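Long-range contacts in D-hydantoinase (Ralstonia pickettii, PDB 1NFG), which probably catalyses the stereospecific hydrolysis of the cyclic amide bond of D-hydantoin derivatives, using two zinc ions per subunit: residues E396-I401 against K419-P424; G339-L344 against T404-A409; Y190-F195 against L208-R213. One frame throughout, in Å; residues are numbered along the deposited sequence.

Contact 1 of 3, residues E396-I401 against K419-P424; sequences EAEMVI and KVKGVP
Val-423 CG2 is 4.0 Å from Met-399 SD, and Val-423 CB is 4.2 Å from Ala-397 CB. The Met-399 chain is straight as far as SD and bends there (chi3 -74°), which puts CE over both methyls of Val-423; the side chains cross at about a right angle. Val-420 points to the same sheet face as Met-399, its CG1 4.0 Å from Ile-401 CD1. Strands 390-400 and 419-429 pair antiparallel here beside helix 343-352, whose Met-346 packs on Val-420 and Ile-401; this is structural packing away from the zinc site. In the hydrogen-bonded pair, Val-420 N to Met-399 O is 2.8 Å and Met-399 N to Val-420 O 3.0 Å. At Lys-421 the chain turns a corner, so segment 422-424 runs at 84° to strand 397-400. A CB on Gly-422 would, at its backbone angles, run into the carbonyl oxygen of Lys-421, so the turn requires glycine; its N-H goes to Ala-397 O (2.7 Å). On the Glu-398 face, Lys-421 is extended from CG, itself anti to the backbone N (chi1 -177°), and lies beside Glu-396. Their long salt bridge spans 3.8 Å, Lys-421 NZ to Glu-396 OE1. On that face too, Val-400 CG2 rests on Lys-419 CG.

Contact 2 of 3, residues G339-L344 against T404-A409; sequences GVEERL and TAMHNA
The carboxylate of Glu-341 takes bonds from both the backbone and the ring of His-407. Glu-341 OE1 accepts the backbone N-H of His-407 at 2.8 Å through its syn lone pair. Glu-341 OE2 accepts from His-407 ND1 at 2.9 Å, lying only 6° out of the imidazole plane; the ring nitrogen, however, approaches from above the carboxylate plane, and the two planes are 42° apart. A weak second bond runs from His-407 ND1 to Glu-341 OE1 at 3.5 Å. Glu-341 reaches this far because its CG is anti to the backbone N (chi1 -164°) and the chain is extended beyond it, crossing the His-407 side chain at about a right angle. With two donors of one residue spread over its oxygens, the carboxylate is held in rotation, and it is probably ionised. In the metal-dependent hydrolase barrel, segment 339-344 leads into helix 343-352 following the loop from strand 310-311, whereas 404-409 belongs to the long connection between strands 390-400 and 419-429. Gly-339 N bonds to His-314 ND1, next to the zinc ligand Asp-313. Met-406 lies alongside Glu-341, the two side chains running past each other in opposite directions. Its CB is 3.9 Å from Glu-341 OE1, but the modelled position of its terminal methyl is doubtful. Glu-342 OE2 bonds to Ser-413 OG. Asn-408 gives ND2 to Asp-71, and helix 73-82 packs against Glu-341 through Ala-79 and against His-407 through Cys-82.

Contact 3 of 3, residues Y190-F195 against L208-R213; sequences YLRDKF and LSRPPR
Phe-195, Leu-191 and Arg-192, from one side of helix 185-197, meet the chain at Leu-208 to Pro-211. Leu-208 O and Ser-209 CA lie at the edge of the Phe-195 ring, in its plane. Phe-195 CZ touches Leu-208 CB at 3.7 Å, the two side chains crossing at about a right angle. Leu-191 and Pro-211 reach toward each other tip to tip, Leu-191 CD1 to Pro-211 CD being 3.7 Å, while Leu-191 CB lies against the carbonyl oxygen of Ser-209. Arg-192 passes Ser-209 with its aliphatic part, CG to Ser-209 CB 3.7 Å. Past Ser-209, the Arg-192 and Arg-210 side chains run side by side, pointing the same way. Their guanidinium planes are 68° apart, which rules out a parallel stack, and Arg-210 NH1 sits over one face of the Arg-192 group, 4.1 Å from Arg-192 NE. This like-charge approach is probably eased by Glu-183, which forms a salt bridge with Arg-210 NH2. The segments lie in the crossover between barrel strands 178-180 and 233-235: helix 185-197 packs on the turn joining helix 204-208 to helix 212-229. That turn places the Arg-210 side chain about 8 Å from a zinc ion and about 4 Å from the side chains of Tyr-153 and Thr-286, both probable substrate-binding residues. Behind the first shell, Ser-209 OG, set between its own N and carbonyl carbon (chi1 64°), bonds back to the carbonyl oxygens of Tyr-205 and His-206. Ile-228 of the second subunit packs on Leu-191 and Pro-211, and Asp-169 of that subunit bonds to Tyr-190 OH.

Overall arrangement
From the N terminus, contact 3 comes first, closing a short loop within the crossover between strands 178-180 and 233-235 before the other two open. Contact 2 opens at 339-344. Before its partner 404-409 arrives, the chain lays down 396-401, the first half of contact 1, which closes only at 419-424. The two loops therefore cross, and 404-409 lies within the connection between the strands of contact 1. They also touch, Ile-401 CD1 lying 4.1 Å from Glu-342 CG, so the strand pair and the start of helix 343-352 are tied together. Contact 3 stands apart, its centre about 31 Å from that of contact 2 and about 38 Å from that of contact 1, beside the second subunit.

Contact 1 of 3, residues E396-I401 against K419-P424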
loop_
_atom_site.group_PDB
_atom_site.type_symbol
_atom_site.label_atom_id
_atom_site.label_comp_id
_atom_site.label_asym_id
_atom_site.label_seq_id
_atom_site.Cartn_x
_atom_site.Cartn_y
_atom_site.Cartn_z
ATOM N N GLU A 396 -31.290 13.343 -25.219
ATOM C CA GLU A 396 -32.077 12.216 -25.713
ATOM C C GLU A 396 -31.659 11.707 -27.081
ATOM O O GLU A 396 -31.957 10.570 -27.448
ATOM C CB GLU A 396 -33.561 12.580 -25.761
ATOM C CG GLU A 396 -34.150 12.954 -24.419
ATOM C CD GLU A 396 -33.739 11.995 -23.317
ATOM O OE1 GLU A 396 -33.876 10.762 -23.506
ATOM O OE2 GLU A 396 -33.281 12.481 -22.256
ATOM N N ALA A 397 -30.974 12.549 -27.841
ATOM C CA ALA A 397 -30.538 12.163 -29.173
ATOM C C ALA A 397 -29.676 10.898 -29.171
ATOM O O ALA A 397 -28.671 10.809 -28.460
ATOM C CB ALA A 397 -29.778 13.314 -29.817
ATOM N N GLU A 398 -30.085 9.916 -29.965
ATOM C CA GLU A 398 -29.349 8.663 -30.083
ATOM C C GLU A 398 -28.687 8.601 -31.445
ATOM O O GLU A 398 -29.220 9.109 -32.427
ATOM C CB GLU A 398 -30.284 7.475 -29.888
ATOM C CG GLU A 398 -30.494 7.129 -28.427
ATOM C CD GLU A 398 -31.684 6.230 -28.205
ATOM O OE1 GLU A 398 -31.807 5.208 -28.916
ATOM O OE2 GLU A 398 -32.496 6.550 -27.311
ATOM N N MET A 399 -27.521 7.971 -31.508
ATOM C CA MET A 399 -26.785 7.902 -32.759
ATOM C C MET A 399 -25.646 6.896 -32.708
ATOM O O MET A 399 -25.123 6.586 -31.638
ATOM C CB MET A 399 -26.229 9.291 -33.062
ATOM C CG MET A 399 -25.010 9.330 -33.947
ATOM S SD MET A 399 -24.099 10.853 -33.641
ATOM C CE MET A 399 -25.177 12.037 -34.457
ATOM N N VAL A 400 -25.274 6.379 -33.873
ATOM C CA VAL A 400 -24.170 5.438 -33.963
ATOM C C VAL A 400 -22.991 6.199 -34.530
ATOM O O VAL A 400 -23.112 6.851 -35.570
ATOM C CB VAL A 400 -24.470 4.282 -34.913
ATOM C CG1 VAL A 400 -23.218 3.432 -35.092
ATOM C CG2 VAL A 400 -25.612 3.449 -34.368
ATOM N N ILE A 401 -21.849 6.121 -33.859
ATOM C CA ILE A 401 -20.677 6.825 -34.345
ATOM C C ILE A 401 -20.088 6.136 -35.565
ATOM O O ILE A 401 -19.665 4.983 -35.503
ATOM C CB ILE A 401 -19.604 6.951 -33.254
ATOM C CG1 ILE A 401 -20.153 7.809 -32.112
ATOM C CG2 ILE A 401 -18.335 7.566 -33.837
ATOM C CD1 ILE A 401 -19.130 8.204 -31.090
ATOM N N LYS A 419 -22.869 3.022 -30.061
ATOM C CA LYS A 419 -24.166 3.678 -29.996
ATOM C C LYS A 419 -24.094 4.640 -28.823
ATOM O O LYS A 419 -23.678 4.264 -27.728
ATOM C CB LYS A 419 -25.284 2.652 -29.780
ATOM C CG LYS A 419 -25.464 1.692 -30.956
ATOM C CD LYS A 419 -26.658 0.758 -30.766
ATOM C CE LYS A 419 -26.457 -0.176 -29.580
ATOM N NZ LYS A 419 -27.656 -1.028 -29.350
ATOM N N VAL A 420 -24.483 5.887 -29.052
ATOM C CA VAL A 420 -24.431 6.888 -27.999
ATOM C C VAL A 420 -25.760 7.587 -27.794
ATOM O O VAL A 420 -26.596 7.638 -28.696
ATOM C CB VAL A 420 -23.362 7.965 -28.307
ATOM C CG1 VAL A 420 -22.018 7.312 -28.462
ATOM C CG2 VAL A 420 -23.719 8.724 -29.577
ATOM N N LYS A 421 -25.944 8.121 -26.595
ATOM C CA LYS A 421 -27.151 8.852 -26.251
ATOM C C LYS A 421 -26.657 10.183 -25.701
ATOM O O LYS A 421 -26.002 10.227 -24.657
ATOM C CB LYS A 421 -27.949 8.093 -25.191
ATOM C CG LYS A 421 -29.269 8.742 -24.825
ATOM C CD LYS A 421 -29.951 7.969 -23.711
ATOM C CE LYS A 421 -31.190 8.684 -23.207
ATOM N NZ LYS A 421 -31.780 7.983 -22.033
ATOM N N GLY A 422 -26.959 11.261 -26.414
ATOM C CA GLY A 422 -26.506 12.577 -25.995
ATOM C C GLY A 422 -25.517 13.065 -27.035
ATOM O O GLY A 422 -24.370 12.612 -27.079
ATOM N N VAL A 423 -25.963 13.996 -27.873
ATOM C CA VAL A 423 -25.140 14.524 -28.954
ATOM C C VAL A 423 -25.038 16.052 -28.976
ATOM O O VAL A 423 -25.986 16.751 -28.614
ATOM C CB VAL A 423 -25.713 14.048 -30.306
ATOM C CG1 VAL A 423 -24.980 14.699 -31.460
ATOM C CG2 VAL A 423 -25.621 12.539 -30.395
ATOM N N PRO A 424 -23.872 16.589 -29.386
ATOM C CA PRO A 424 -23.681 18.047 -29.456
ATOM C C PRO A 424 -24.506 18.507 -30.656
ATOM O O PRO A 424 -24.446 17.883 -31.725
ATOM C CB PRO A 424 -22.183 18.200 -29.731
ATOM C CG PRO A 424 -21.591 16.888 -29.321
ATOM C CD PRO A 424 -22.624 15.883 -29.719
#

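Contact 2 of 3, residues G339-L344 against T404-A409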
loop_
_atom_site.group_PDB
_atom_site.type_symbol
_atom_site.label_atom_id
_atom_site.label_comp_id
_atom_site.label_asym_id
_atom_site.label_seq_id
_atom_site.Cartn_x
_atom_site.Cartn_y
_atom_site.Cartn_z
ATOM N N GLY A 339 -9.648 11.101 -32.004
ATOM C CA GLY A 339 -10.726 11.181 -31.038
ATOM C C GLY A 339 -11.116 12.568 -30.556
ATOM O O GLY A 339 -11.980 12.682 -29.694
ATOM N N VAL A 340 -10.512 13.622 -31.095
ATOM C CA VAL A 340 -10.843 14.971 -30.639
ATOM C C VAL A 340 -12.331 15.284 -30.779
ATOM O O VAL A 340 -12.894 16.025 -29.970
ATOM C CB VAL A 340 -10.024 16.061 -31.394
ATOM C CG1 VAL A 340 -10.556 16.244 -32.808
ATOM C CG2 VAL A 340 -10.063 17.371 -30.620
ATOM N N GLU A 341 -12.973 14.704 -31.789
ATOM C CA GLU A 341 -14.391 14.958 -32.013
ATOM C C GLU A 341 -15.312 14.138 -31.118
ATOM O O GLU A 341 -16.299 14.654 -30.598
ATOM C CB GLU A 341 -14.770 14.694 -33.473
ATOM C CG GLU A 341 -16.118 15.310 -33.854
ATOM C CD GLU A 341 -16.512 15.064 -35.297
ATOM O OE1 GLU A 341 -15.646 15.184 -36.191
ATOM O OE2 GLU A 341 -17.699 14.758 -35.540
ATOM N N GLU A 342 -14.983 12.864 -30.941
ATOM C CA GLU A 342 -15.796 11.966 -30.137
ATOM C C GLU A 342 -15.665 12.133 -28.626
ATOM O O GLU A 342 -16.544 11.695 -27.880
ATOM C CB GLU A 342 -15.479 10.512 -30.500
ATOM C CG GLU A 342 -15.663 10.181 -31.971
ATOM C CD GLU A 342 -14.395 10.359 -32.795
ATOM O OE1 GLU A 342 -13.635 11.321 -32.551
ATOM O OE2 GLU A 342 -14.168 9.533 -33.706
ATOM N N ARG A 343 -14.592 12.783 -28.179
ATOM C CA ARG A 343 -14.343 12.943 -26.748
ATOM C C ARG A 343 -15.564 13.194 -25.863
ATOM O O ARG A 343 -15.888 12.362 -25.018
ATOM C CB ARG A 343 -13.297 14.035 -26.482
ATOM C CG ARG A 343 -12.857 14.077 -25.008
ATOM C CD ARG A 343 -11.811 15.146 -24.709
ATOM N NE ARG A 343 -12.282 16.489 -25.032
ATOM C CZ ARG A 343 -12.311 17.500 -24.172
ATOM N NH1 ARG A 343 -11.894 17.322 -22.925
ATOM N NH2 ARG A 343 -12.756 18.691 -24.555
ATOM N N LEU A 344 -16.241 14.323 -26.046
ATOM C CA LEU A 344 -17.399 14.636 -25.211
ATOM C C LEU A 344 -18.491 13.576 -25.222
ATOM O O LEU A 344 -18.921 13.121 -24.162
ATOM C CB LEU A 344 -18.010 15.991 -25.594
ATOM C CG LEU A 344 -17.229 17.285 -25.342
ATOM C CD1 LEU A 344 -18.176 18.324 -24.802
ATOM C CD2 LEU A 344 -16.110 17.070 -24.360
ATOM N N THR A 404 -17.907 8.044 -41.391
ATOM C CA THR A 404 -18.515 8.703 -42.543
ATOM C C THR A 404 -19.285 9.944 -42.112
ATOM O O THR A 404 -19.554 10.827 -42.921
ATOM C CB THR A 404 -19.487 7.767 -43.295
ATOM O OG1 THR A 404 -20.534 7.341 -42.411
ATOM C CG2 THR A 404 -18.750 6.558 -43.832
ATOM N N ALA A 405 -19.633 10.008 -40.832
ATOM C CA ALA A 405 -20.377 11.143 -40.303
ATOM C C ALA A 405 -19.497 12.090 -39.495
ATOM O O ALA A 405 -19.951 13.140 -39.046
ATOM C CB ALA A 405 -21.539 10.648 -39.452
ATOM N N MET A 406 -18.236 11.722 -39.301
ATOM C CA MET A 406 -17.328 12.583 -38.555
ATOM C C MET A 406 -16.850 13.724 -39.451
ATOM O O MET A 406 -17.127 13.726 -40.650
ATOM C CB MET A 406 -16.158 11.768 -38.004
ATOM C CG MET A 406 -16.603 10.739 -36.972
ATOM S SD MET A 406 -17.654 11.460 -35.672
ATOM C CE MET A 406 -16.446 12.049 -34.576
ATOM N N HIS A 407 -16.126 14.685 -38.887
ATOM C CA HIS A 407 -15.708 15.840 -39.676
ATOM C C HIS A 407 -14.214 16.142 -39.824
ATOM O O HIS A 407 -13.836 17.296 -40.049
ATOM C CB HIS A 407 -16.430 17.083 -39.137
ATOM C CG HIS A 407 -17.910 16.900 -38.996
ATOM N ND1 HIS A 407 -18.472 16.113 -38.013
ATOM C CD2 HIS A 407 -18.940 17.346 -39.754
ATOM C CE1 HIS A 407 -19.783 16.080 -38.174
ATOM N NE2 HIS A 407 -20.092 16.818 -39.224
ATOM N N ASN A 408 -13.362 15.129 -39.711
ATOM C CA ASN A 408 -11.928 15.362 -39.859
ATOM C C ASN A 408 -11.423 14.671 -41.131
ATOM O O ASN A 408 -12.224 14.215 -41.953
ATOM C CB ASN A 408 -11.173 14.874 -38.615
ATOM C CG ASN A 408 -11.016 13.367 -38.570
ATOM O OD1 ASN A 408 -11.902 12.618 -38.989
ATOM N ND2 ASN A 408 -9.886 12.915 -38.044
ATOM N N ALA A 409 -10.109 14.591 -41.300
ATOM C CA ALA A 409 -9.544 13.984 -42.502
ATOM C C ALA A 409 -9.096 12.520 -42.376
ATOM O O ALA A 409 -8.371 12.022 -43.242
ATOM C CB ALA A 409 -8.383 14.838 -42.997
#

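Contact 3 of 3, residues Y190-F195 against L208-R213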
loop_
_atom_site.group_PDB
_atom_site.type_symbol
_atom_site.label_atom_id
_atom_site.label_comp_id
_atom_site.label_asym_id
_atom_site.label_seq_id
_atom_site.Cartn_x
_atom_site.Cartn_y
_atom_site.Cartn_z
ATOM N N TYR A 190 13.761 -3.071 -25.085
ATOM C CA TYR A 190 14.210 -4.429 -24.782
ATOM C C TYR A 190 13.154 -5.454 -25.193
ATOM O O TYR A 190 13.454 -6.432 -25.880
ATOM C CB TYR A 190 14.487 -4.561 -23.285
ATOM C CG TYR A 190 14.732 -5.982 -22.821
ATOM C CD1 TYR A 190 15.999 -6.559 -22.900
ATOM C CD2 TYR A 190 13.686 -6.756 -22.308
ATOM C CE1 TYR A 190 16.222 -7.874 -22.479
ATOM C CE2 TYR A 190 13.895 -8.069 -21.886
ATOM C CZ TYR A 190 15.165 -8.624 -21.972
ATOM O OH TYR A 190 15.370 -9.921 -21.554
ATOM N N LEU A 191 11.916 -5.227 -24.769
ATOM C CA LEU A 191 10.839 -6.147 -25.094
ATOM C C LEU A 191 10.448 -6.087 -26.562
ATOM O O LEU A 191 10.168 -7.117 -27.172
ATOM C CB LEU A 191 9.621 -5.866 -24.209
ATOM C CG LEU A 191 9.821 -6.132 -22.710
ATOM C CD1 LEU A 191 8.645 -5.593 -21.918
ATOM C CD2 LEU A 191 9.986 -7.627 -22.471
ATOM N N ARG A 192 10.433 -4.888 -27.137
ATOM C CA ARG A 192 10.073 -4.731 -28.545
ATOM C C ARG A 192 11.009 -5.558 -29.418
ATOM O O ARG A 192 10.568 -6.355 -30.242
ATOM C CB ARG A 192 10.161 -3.262 -28.974
ATOM C CG ARG A 192 9.381 -2.279 -28.091
ATOM C CD ARG A 192 9.424 -0.864 -28.670
ATOM N NE ARG A 192 8.553 -0.751 -29.838
ATOM C CZ ARG A 192 8.744 0.098 -30.844
ATOM N NH1 ARG A 192 9.783 0.922 -30.839
ATOM N NH2 ARG A 192 7.892 0.118 -31.860
ATOM N N ASP A 193 12.308 -5.367 -29.225
ATOM C CA ASP A 193 13.310 -6.087 -29.999
ATOM C C ASP A 193 13.294 -7.592 -29.750
ATOM O O ASP A 193 13.453 -8.390 -30.680
ATOM C CB ASP A 193 14.695 -5.524 -29.694
ATOM C CG ASP A 193 14.789 -4.047 -29.989
ATOM O OD1 ASP A 193 14.108 -3.589 -30.937
ATOM O OD2 ASP A 193 15.546 -3.345 -29.281
ATOM N N LYS A 194 13.102 -7.974 -28.493
ATOM C CA LYS A 194 13.054 -9.379 -28.127
ATOM C C LYS A 194 11.920 -10.061 -28.891
ATOM O O LYS A 194 12.090 -11.162 -29.406
ATOM C CB LYS A 194 12.847 -9.507 -26.617
ATOM C CG LYS A 194 13.061 -10.899 -26.041
ATOM C CD LYS A 194 13.122 -10.825 -24.514
ATOM C CE LYS A 194 13.306 -12.188 -23.853
ATOM N NZ LYS A 194 13.431 -12.043 -22.365
ATOM N N PHE A 195 10.770 -9.396 -28.978
ATOM C CA PHE A 195 9.620 -9.947 -29.687
ATOM C C PHE A 195 9.881 -10.106 -31.177
ATOM O O PHE A 195 9.578 -11.147 -31.764
ATOM C CB PHE A 195 8.393 -9.056 -29.506
ATOM C CG PHE A 195 7.622 -9.324 -28.249
ATOM C CD1 PHE A 195 7.189 -10.610 -27.945
ATOM C CD2 PHE A 195 7.303 -8.286 -27.378
ATOM C CE1 PHE A 195 6.448 -10.861 -26.789
ATOM C CE2 PHE A 195 6.562 -8.525 -26.220
ATOM C CZ PHE A 195 6.135 -9.815 -25.924
ATOM N N LEU A 208 2.058 -5.881 -25.658
ATOM C CA LEU A 208 2.875 -6.764 -24.837
ATOM C C LEU A 208 4.303 -6.245 -24.665
ATOM O O LEU A 208 4.944 -6.515 -23.644
ATOM C CB LEU A 208 2.897 -8.167 -25.441
ATOM C CG LEU A 208 1.509 -8.770 -25.689
ATOM C CD1 LEU A 208 1.648 -10.151 -26.307
ATOM C CD2 LEU A 208 0.732 -8.843 -24.384
ATOM N N SER A 209 4.798 -5.495 -25.645
ATOM C CA SER A 209 6.157 -4.970 -25.565
ATOM C C SER A 209 6.270 -3.819 -24.575
ATOM O O SER A 209 7.373 -3.386 -24.232
ATOM C CB SER A 209 6.655 -4.528 -26.951
ATOM O OG SER A 209 5.903 -3.449 -27.481
ATOM N N ARG A 210 5.129 -3.311 -24.124
ATOM C CA ARG A 210 5.131 -2.227 -23.154
ATOM C C ARG A 210 3.976 -2.371 -22.168
ATOM O O ARG A 210 3.025 -1.587 -22.160
ATOM C CB ARG A 210 5.118 -0.862 -23.863
ATOM C CG ARG A 210 4.220 -0.757 -25.073
ATOM C CD ARG A 210 4.792 0.216 -26.104
ATOM N NE ARG A 210 5.186 1.503 -25.532
ATOM C CZ ARG A 210 6.199 2.236 -25.991
ATOM N NH1 ARG A 210 6.915 1.807 -27.021
ATOM N NH2 ARG A 210 6.511 3.389 -25.422
ATOM N N PRO A 211 4.068 -3.390 -21.301
ATOM C CA PRO A 211 3.078 -3.716 -20.275
ATOM C C PRO A 211 3.034 -2.668 -19.165
ATOM O O PRO A 211 3.944 -1.844 -19.031
ATOM C CB PRO A 211 3.556 -5.071 -19.773
ATOM C CG PRO A 211 5.037 -4.910 -19.828
ATOM C CD PRO A 211 5.242 -4.275 -21.183
ATOM N N PRO A 212 1.976 -2.703 -18.345
ATOM C CA PRO A 212 1.764 -1.776 -17.231
ATOM C C PRO A 212 3.000 -1.400 -16.423
ATOM O O PRO A 212 3.156 -0.244 -16.030
ATOM C CB PRO A 212 0.724 -2.498 -16.390
ATOM C CG PRO A 212 -0.127 -3.146 -17.436
ATOM C CD PRO A 212 0.901 -3.713 -18.394
ATOM N N ARG A 213 3.883 -2.361 -16.170
ATOM C CA ARG A 213 5.072 -2.071 -15.378
ATOM C C ARG A 213 5.921 -0.983 -16.021
ATOM O O ARG A 213 6.486 -0.137 -15.327
ATOM C CB ARG A 213 5.920 -3.322 -15.202
ATOM C CG ARG A 213 6.874 -3.231 -14.030
ATOM C CD ARG A 213 6.111 -3.531 -12.764
ATOM N NE ARG A 213 5.834 -2.357 -11.946
ATOM C CZ ARG A 213 4.777 -2.260 -11.147
ATOM N NH1 ARG A 213 3.905 -3.259 -11.079
ATOM N NH2 ARG A 213 4.606 -1.182 -10.395
#